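Long-range contacts in omega-class glutathione S-transferase (Bombyx mori, PDB 3WD6), which binds glutathione and, as an omega-class member of its superfamily, probably catalyses glutathione transfer to substrates and dehydroascorbate reduction: residues T71-A76 with T88-L93; R31-R36 with V78-I83. All blocks are in the same frame, centred on the assembly; numbering follows the deposited sequence.

Interaction 1 of 2, residues T71-A76 with T88-L93; sequences TKSAFA and TIYESL. With GSH (glutathione), chain J.
Thr88 OG1 donates a hydrogen bond of 2.7 Å to Lys72 O, from a position tilted 30° from the carbonyl plane. With chi1 at 63° OG1 sits between the backbone N and the carbonyl carbon of Thr88, which brings it to Lys72 O. The methyl CG2 of Thr88 lies 4.1 Å from CD of Lys72, whose NZ forms salt bridges with Glu82 and Asp86. Two residues on along the edge strand, Ser73 C and Ala74 N lie over one face of the Tyr90 ring, Ala74 N 3.6 Å above its plane and offset toward the rim. Ser73 OG, bonded to Lys77 O, passes 3.5 Å from Tyr90 CB. Phe75 completes a T-shaped pair, with Tyr90 CE2 over the centre of its face and the ring planes at 79°. The in-plane rim of Phe75 meets the carboxylate of Glu91, CD2 being 3.5 Å from OE2. The other oxygen, Glu91 OE1, accepts a 2.8 Å bond from glutathione N1, and Ser92 N and OG each donate to the ligand's alpha-carboxylate. In this thioredoxin-like domain, the Glu91 carboxylate thus meets both an aromatic rim and the glutathione amine, and its negative charge would probably favour the amine's protonated form.

Interaction 2 of 2, residues R31-R36 with V78-I83; sequences RVYNMR and VPAIEI. With GSH (glutathione), chain J.
Tyr33 and Ala80 form a hydrogen-bonded pair of antiparallel strands 31-34 and 80-82, neighbours in the thioredoxin-like sheet of the glutathione transferase N-terminal domain. Backbone bonds join this pair in both directions, Tyr33 N to Ala80 O at 2.6 Å and Ala80 N to Tyr33 O at 3.1 Å, and Arg31 and Glu82 are joined likewise. Val78 precedes the cis peptide of Pro79 and exchanges two backbone bonds with glutathione: its N donates to O2, its O accepts from N2. Apolar contacts lie on both faces of the sheet: Val32 CG2 is 4.3 Å from Ile81 CG2 on one, Tyr33 CD2 4.2 Å from Ala80 CB on the other. Among the polar side chains, Arg31, salt-bridged to Glu56, makes a long charge pairing with Glu82, its NH1 3.9 Å from OE2 and no N-H aimed at that oxygen. The Tyr33 hydroxyl bridges the two, accepting from Arg31 NH1 in the guanidinium plane and donating to Glu82. A phenylalanine at Tyr33 would probably leave both charged groups without this shared partner. Glu82 CG is anti to the backbone N (chi1 -175°) and the chain runs extended beyond it, carrying OE2 to 2.6 Å from Tyr33 OH, nearly along the C-O axis.

In the fold
Interactions 1 and 2 meet through strands 80-82 and 87-90, neighbours in one sheet, with centres about 8 Å apart. A probable backbone hydrogen bond of 2.7 Å from Ile81 N to Ile89 O joins them, and Lys72 NZ of interaction 1 reaches Glu82 OE1 of interaction 2 at 2.9 Å. Glu82 therefore splits its carboxylate, one oxygen facing each contact. Both contacts supply the glutathione pocket: Glu91 and Ser92 hold the gamma-glutamyl end, while the Val78 backbone pairs with N2 and O2 of the cysteinyl unit. Pro79 lies about 4 Å from Ser92, side chain to side chain, and Met35 about 4 Å from Cys38, another glutathione-binding residue.

Interaction 1 of 2, residues T71-A76 with T88-L93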
loop_
_atom_site.group_PDB
_atom_site.type_symbol
_atom_site.label_atom_id
_atom_site.label_comp_id
_atom_site.label_asym_id
_atom_site.label_seq_id
_atom_site.Cartn_x
_atom_site.Cartn_y
_atom_site.Cartn_z
ATOM N N THR A 71 -9.639 -14.867 -13.589
ATOM C CA THR A 71 -9.592 -14.488 -14.996
ATOM C C THR A 71 -8.757 -13.225 -15.204
ATOM O O THR A 71 -8.109 -13.052 -16.245
ATOM C CB THR A 71 -11.029 -14.255 -15.488
ATOM O OG1 THR A 71 -11.548 -15.489 -16.006
ATOM C CG2 THR A 71 -11.085 -13.186 -16.555
ATOM N N LYS A 72 -8.770 -12.360 -14.190
ATOM C CA LYS A 72 -8.057 -11.090 -14.214
ATOM C C LYS A 72 -6.778 -11.151 -13.381
ATOM O O LYS A 72 -5.785 -10.475 -13.694
ATOM C CB LYS A 72 -8.960 -9.982 -13.661
ATOM C CG LYS A 72 -10.308 -9.903 -14.339
ATOM C CD LYS A 72 -10.151 -9.680 -15.851
ATOM C CE LYS A 72 -11.499 -9.410 -16.490
ATOM N NZ LYS A 72 -11.353 -9.379 -17.954
ATOM N N SER A 73 -6.809 -11.950 -12.318
ATOM C CA SER A 73 -5.687 -12.037 -11.378
ATOM C C SER A 73 -5.432 -13.500 -10.967
ATOM O O SER A 73 -6.065 -14.032 -10.048
ATOM C CB SER A 73 -5.965 -11.153 -10.147
ATOM O OG SER A 73 -4.791 -10.941 -9.377
ATOM N N ALA A 74 -4.492 -14.140 -11.651
ATOM C CA ALA A 74 -4.310 -15.583 -11.543
ATOM C C ALA A 74 -4.194 -16.130 -10.111
ATOM O O ALA A 74 -4.676 -17.235 -9.831
ATOM C CB ALA A 74 -3.122 -16.043 -12.404
ATOM N N PHE A 75 -3.559 -15.389 -9.207
ATOM C CA PHE A 75 -3.385 -15.899 -7.843
ATOM C C PHE A 75 -4.553 -15.557 -6.927
ATOM O O PHE A 75 -4.444 -15.691 -5.700
ATOM C CB PHE A 75 -2.090 -15.383 -7.222
ATOM C CG PHE A 75 -0.884 -15.560 -8.100
ATOM C CD1 PHE A 75 -0.836 -16.591 -9.040
ATOM C CD2 PHE A 75 0.207 -14.688 -7.992
ATOM C CE1 PHE A 75 0.276 -16.753 -9.856
ATOM C CE2 PHE A 75 1.323 -14.841 -8.805
ATOM C CZ PHE A 75 1.358 -15.874 -9.740
ATOM N N ALA A 76 -5.667 -15.126 -7.515
ATOM C CA ALA A 76 -6.818 -14.642 -6.737
ATOM C C ALA A 76 -6.450 -13.542 -5.712
ATOM O O ALA A 76 -7.033 -13.454 -4.630
ATOM C CB ALA A 76 -7.567 -15.809 -6.062
ATOM N N THR A 88 -4.067 -8.308 -18.385
ATOM C CA THR A 88 -3.902 -7.866 -17.018
ATOM C C THR A 88 -2.528 -8.159 -16.462
ATOM O O THR A 88 -1.854 -9.115 -16.886
ATOM C CB THR A 88 -4.914 -8.532 -16.090
ATOM O OG1 THR A 88 -4.673 -9.946 -16.089
ATOM C CG2 THR A 88 -6.353 -8.208 -16.532
ATOM N N ILE A 89 -2.137 -7.338 -15.488
ATOM C CA ILE A 89 -0.903 -7.530 -14.737
ATOM C C ILE A 89 -1.281 -7.600 -13.259
ATOM O O ILE A 89 -2.177 -6.872 -12.805
ATOM C CB ILE A 89 0.040 -6.324 -14.931
ATOM C CG1 ILE A 89 0.376 -6.147 -16.405
ATOM C CG2 ILE A 89 1.318 -6.507 -14.127
ATOM C CD1 ILE A 89 1.330 -7.184 -16.893
ATOM N N TYR A 90 -0.605 -8.453 -12.500
ATOM C CA TYR A 90 -0.830 -8.494 -11.062
ATOM C C TYR A 90 0.496 -8.640 -10.348
ATOM O O TYR A 90 1.539 -8.760 -11.001
ATOM C CB TYR A 90 -1.799 -9.609 -10.674
ATOM C CG TYR A 90 -1.594 -10.881 -11.463
ATOM C CD1 TYR A 90 -2.174 -11.044 -12.714
ATOM C CD2 TYR A 90 -0.829 -11.920 -10.955
ATOM C CE1 TYR A 90 -1.993 -12.205 -13.441
ATOM C CE2 TYR A 90 -0.639 -13.086 -11.677
ATOM C CZ TYR A 90 -1.225 -13.221 -12.921
ATOM O OH TYR A 90 -1.031 -14.380 -13.635
ATOM N N GLU A 91 0.443 -8.646 -9.016
ATOM C CA GLU A 91 1.627 -8.473 -8.168
ATOM C C GLU A 91 1.965 -6.990 -8.111
ATOM O O GLU A 91 2.408 -6.403 -9.104
ATOM C CB GLU A 91 2.823 -9.302 -8.639
ATOM C CG GLU A 91 2.644 -10.792 -8.397
ATOM C CD GLU A 91 2.513 -11.115 -6.924
ATOM O OE1 GLU A 91 3.411 -10.723 -6.136
ATOM O OE2 GLU A 91 1.504 -11.761 -6.550
ATOM N N SER A 92 1.726 -6.396 -6.941
ATOM C CA SER A 92 1.752 -4.953 -6.777
ATOM C C SER A 92 3.008 -4.294 -7.347
ATOM O O SER A 92 2.907 -3.307 -8.083
ATOM C CB SER A 92 1.579 -4.592 -5.304
ATOM O OG SER A 92 2.678 -5.039 -4.536
ATOM N N LEU A 93 4.181 -4.831 -7.004
ATOM C CA LEU A 93 5.437 -4.256 -7.481
ATOM C C LEU A 93 5.619 -4.462 -8.980
ATOM O O LEU A 93 6.283 -3.665 -9.657
ATOM C CB LEU A 93 6.634 -4.838 -6.725
ATOM C CG LEU A 93 6.726 -4.474 -5.235
ATOM C CD1 LEU A 93 8.011 -5.029 -4.624
ATOM C CD2 LEU A 93 6.640 -2.939 -5.045
HETATM N N1 GSH J . 2.609 -10.280 -3.441
HETATM C CA1 GSH J . 1.291 -9.712 -3.748
HETATM C C1 GSH J . 1.382 -8.270 -4.235
HETATM O O11 GSH J . 0.500 -7.773 -5.027
HETATM O O12 GSH J . 2.380 -7.558 -3.865
HETATM C CB1 GSH J . 0.416 -9.833 -2.507
HETATM C CG1 GSH J . -0.887 -9.100 -2.486
HETATM C CD1 GSH J . -1.868 -9.554 -1.435
HETATM O OE1 GSH J . -1.521 -10.232 -0.474
HETATM N N2 GSH J . -3.249 -9.192 -1.546
HETATM C CA2 GSH J . -4.156 -9.686 -0.506
HETATM C C2 GSH J . -5.106 -10.670 -1.154
HETATM O O2 GSH J . -5.580 -10.399 -2.251
HETATM C CB2 GSH J . -4.939 -8.554 0.059
HETATM S SG2 GSH J . -4.164 -7.498 1.229
HETATM N N3 GSH J . -5.453 -11.900 -0.475
HETATM C CA3 GSH J . -6.377 -12.846 -1.103
HETATM C C3 GSH J . -7.163 -13.692 -0.183
HETATM O O31 GSH J . -7.935 -13.152 0.655
HETATM O O32 GSH J . -7.066 -14.942 -0.251
#

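Interaction 2 of 2, residues R31-R36 with V78-I83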
loop_
_atom_site.group_PDB
_atom_site.type_symbol
_atom_site.label_atom_id
_atom_site.label_comp_id
_atom_site.label_asym_id
_atom_site.label_seq_id
_atom_site.Cartn_x
_atom_site.Cartn_y
_atom_site.Cartn_z
ATOM N N ARG A 31 -7.869 -0.035 -15.544
ATOM C CA ARG A 31 -8.668 -0.449 -14.400
ATOM C C ARG A 31 -7.843 -1.187 -13.357
ATOM O O ARG A 31 -7.054 -2.095 -13.683
ATOM C CB ARG A 31 -9.808 -1.356 -14.856
ATOM C CG ARG A 31 -10.405 -2.197 -13.716
ATOM C CD ARG A 31 -11.456 -3.151 -14.238
ATOM N NE ARG A 31 -12.547 -2.444 -14.912
ATOM C CZ ARG A 31 -13.562 -3.056 -15.510
ATOM N NH1 ARG A 31 -13.612 -4.382 -15.518
ATOM N NH2 ARG A 31 -14.516 -2.352 -16.100
ATOM N N VAL A 32 -8.049 -0.825 -12.094
ATOM C CA VAL A 32 -7.396 -1.535 -10.999
ATOM C C VAL A 32 -8.389 -2.430 -10.269
ATOM O O VAL A 32 -9.396 -1.927 -9.753
ATOM C CB VAL A 32 -6.817 -0.544 -9.949
ATOM C CG1 VAL A 32 -6.040 -1.291 -8.848
ATOM C CG2 VAL A 32 -5.931 0.495 -10.624
ATOM N N TYR A 33 -8.105 -3.733 -10.207
ATOM C CA TYR A 33 -8.826 -4.612 -9.277
ATOM C C TYR A 33 -8.204 -4.427 -7.897
ATOM O O TYR A 33 -7.012 -4.713 -7.687
ATOM C CB TYR A 33 -8.818 -6.090 -9.739
ATOM C CG TYR A 33 -9.552 -6.228 -11.051
ATOM C CD1 TYR A 33 -10.938 -6.308 -11.080
ATOM C CD2 TYR A 33 -8.868 -6.203 -12.269
ATOM C CE1 TYR A 33 -11.627 -6.393 -12.275
ATOM C CE2 TYR A 33 -9.556 -6.288 -13.479
ATOM C CZ TYR A 33 -10.934 -6.381 -13.470
ATOM O OH TYR A 33 -11.637 -6.455 -14.649
ATOM N N ASN A 34 -9.015 -3.936 -6.965
ATOM C CA ASN A 34 -8.517 -3.396 -5.704
ATOM C C ASN A 34 -9.312 -3.940 -4.526
ATOM O O ASN A 34 -10.389 -4.527 -4.729
ATOM C CB ASN A 34 -8.710 -1.870 -5.772
ATOM C CG ASN A 34 -8.138 -1.131 -4.578
ATOM O OD1 ASN A 34 -6.981 -1.339 -4.179
ATOM N ND2 ASN A 34 -8.947 -0.237 -4.004
ATOM N N MET A 35 -8.793 -3.767 -3.306
ATOM C CA MET A 35 -9.691 -3.663 -2.159
ATOM C C MET A 35 -9.196 -2.571 -1.224
ATOM O O MET A 35 -7.997 -2.466 -0.953
ATOM C CB MET A 35 -9.986 -4.995 -1.479
ATOM C CG MET A 35 -9.139 -5.316 -0.309
ATOM S SD MET A 35 -9.796 -4.775 1.307
ATOM C CE MET A 35 -8.660 -5.757 2.318
ATOM N N ARG A 36 -10.147 -1.751 -0.770
ATOM C CA ARG A 36 -9.876 -0.423 -0.222
ATOM C C ARG A 36 -8.830 -0.444 0.897
ATOM O O ARG A 36 -8.052 0.509 1.054
ATOM C CB ARG A 36 -11.188 0.239 0.244
ATOM C CG ARG A 36 -11.057 1.690 0.741
ATOM C CD ARG A 36 -10.982 2.676 -0.418
ATOM N NE ARG A 36 -10.824 4.065 0.029
ATOM C CZ ARG A 36 -9.723 4.561 0.605
ATOM N NH1 ARG A 36 -8.664 3.779 0.848
ATOM N NH2 ARG A 36 -9.684 5.849 0.939
ATOM N N VAL A 78 -5.343 -9.203 -4.967
ATOM C CA VAL A 78 -5.276 -7.806 -5.422
ATOM C C VAL A 78 -3.916 -7.246 -5.018
ATOM O O VAL A 78 -3.315 -7.723 -4.049
ATOM C CB VAL A 78 -6.395 -6.938 -4.808
ATOM C CG1 VAL A 78 -7.746 -7.270 -5.439
ATOM C CG2 VAL A 78 -6.434 -7.105 -3.289
ATOM N N PRO A 79 -3.412 -6.240 -5.748
ATOM C CA PRO A 79 -4.052 -5.633 -6.924
ATOM C C PRO A 79 -3.815 -6.421 -8.224
ATOM O O PRO A 79 -2.916 -7.289 -8.341
ATOM C CB PRO A 79 -3.296 -4.303 -7.063
ATOM C CG PRO A 79 -1.849 -4.685 -6.649
ATOM C CD PRO A 79 -2.078 -5.653 -5.468
ATOM N N ALA A 80 -4.641 -6.092 -9.207
ATOM C CA ALA A 80 -4.341 -6.387 -10.595
ATOM C C ALA A 80 -4.760 -5.175 -11.440
ATOM O O ALA A 80 -5.797 -4.543 -11.147
ATOM C CB ALA A 80 -5.079 -7.636 -11.057
ATOM N N ILE A 81 -3.967 -4.844 -12.464
ATOM C CA ILE A 81 -4.399 -3.848 -13.431
ATOM C C ILE A 81 -4.805 -4.505 -14.763
ATOM O O ILE A 81 -4.249 -5.541 -15.162
ATOM C CB ILE A 81 -3.330 -2.729 -13.667
ATOM C CG1 ILE A 81 -2.105 -3.286 -14.396
ATOM C CG2 ILE A 81 -2.927 -2.085 -12.349
ATOM C CD1 ILE A 81 -1.002 -2.237 -14.634
ATOM N N GLU A 82 -5.772 -3.899 -15.442
ATOM C CA GLU A 82 -6.217 -4.371 -16.748
ATOM C C GLU A 82 -5.925 -3.238 -17.724
ATOM O O GLU A 82 -6.540 -2.165 -17.643
ATOM C CB GLU A 82 -7.716 -4.707 -16.724
ATOM C CG GLU A 82 -8.258 -5.334 -18.018
ATOM C CD GLU A 82 -9.580 -6.113 -17.795
ATOM O OE1 GLU A 82 -9.972 -6.935 -18.659
ATOM O OE2 GLU A 82 -10.228 -5.903 -16.745
ATOM N N ILE A 83 -4.983 -3.458 -18.640
ATOM C CA ILE A 83 -4.496 -2.349 -19.468
ATOM C C ILE A 83 -5.200 -2.319 -20.826
ATOM O O ILE A 83 -5.093 -1.333 -21.584
ATOM C CB ILE A 83 -2.965 -2.395 -19.634
ATOM C CG1 ILE A 83 -2.528 -3.754 -20.201
ATOM C CG2 ILE A 83 -2.287 -2.157 -18.283
ATOM C CD1 ILE A 83 -1.042 -3.862 -20.428
HETATM N N1 GSH J . 2.609 -10.280 -3.441
HETATM C CA1 GSH J . 1.291 -9.712 -3.748
HETATM C C1 GSH J . 1.382 -8.270 -4.235
HETATM O O11 GSH J . 0.500 -7.773 -5.027
HETATM O O12 GSH J . 2.380 -7.558 -3.865
HETATM C CB1 GSH J . 0.416 -9.833 -2.507
HETATM C CG1 GSH J . -0.887 -9.100 -2.486
HETATM C CD1 GSH J . -1.868 -9.554 -1.435
HETATM O OE1 GSH J . -1.521 -10.232 -0.474
HETATM N N2 GSH J . -3.249 -9.192 -1.546
HETATM C CA2 GSH J . -4.156 -9.686 -0.506
HETATM C C2 GSH J . -5.106 -10.670 -1.154
HETATM O O2 GSH J . -5.580 -10.399 -2.251
HETATM C CB2 GSH J . -4.939 -8.554 0.059
HETATM S SG2 GSH J . -4.164 -7.498 1.229
HETATM N N3 GSH J . -5.453 -11.900 -0.475
HETATM C CA3 GSH J . -6.377 -12.846 -1.103
HETATM C C3 GSH J . -7.163 -13.692 -0.183
HETATM O O31 GSH J . -7.935 -13.152 0.655
HETATM O O32 GSH J . -7.066 -14.942 -0.251
#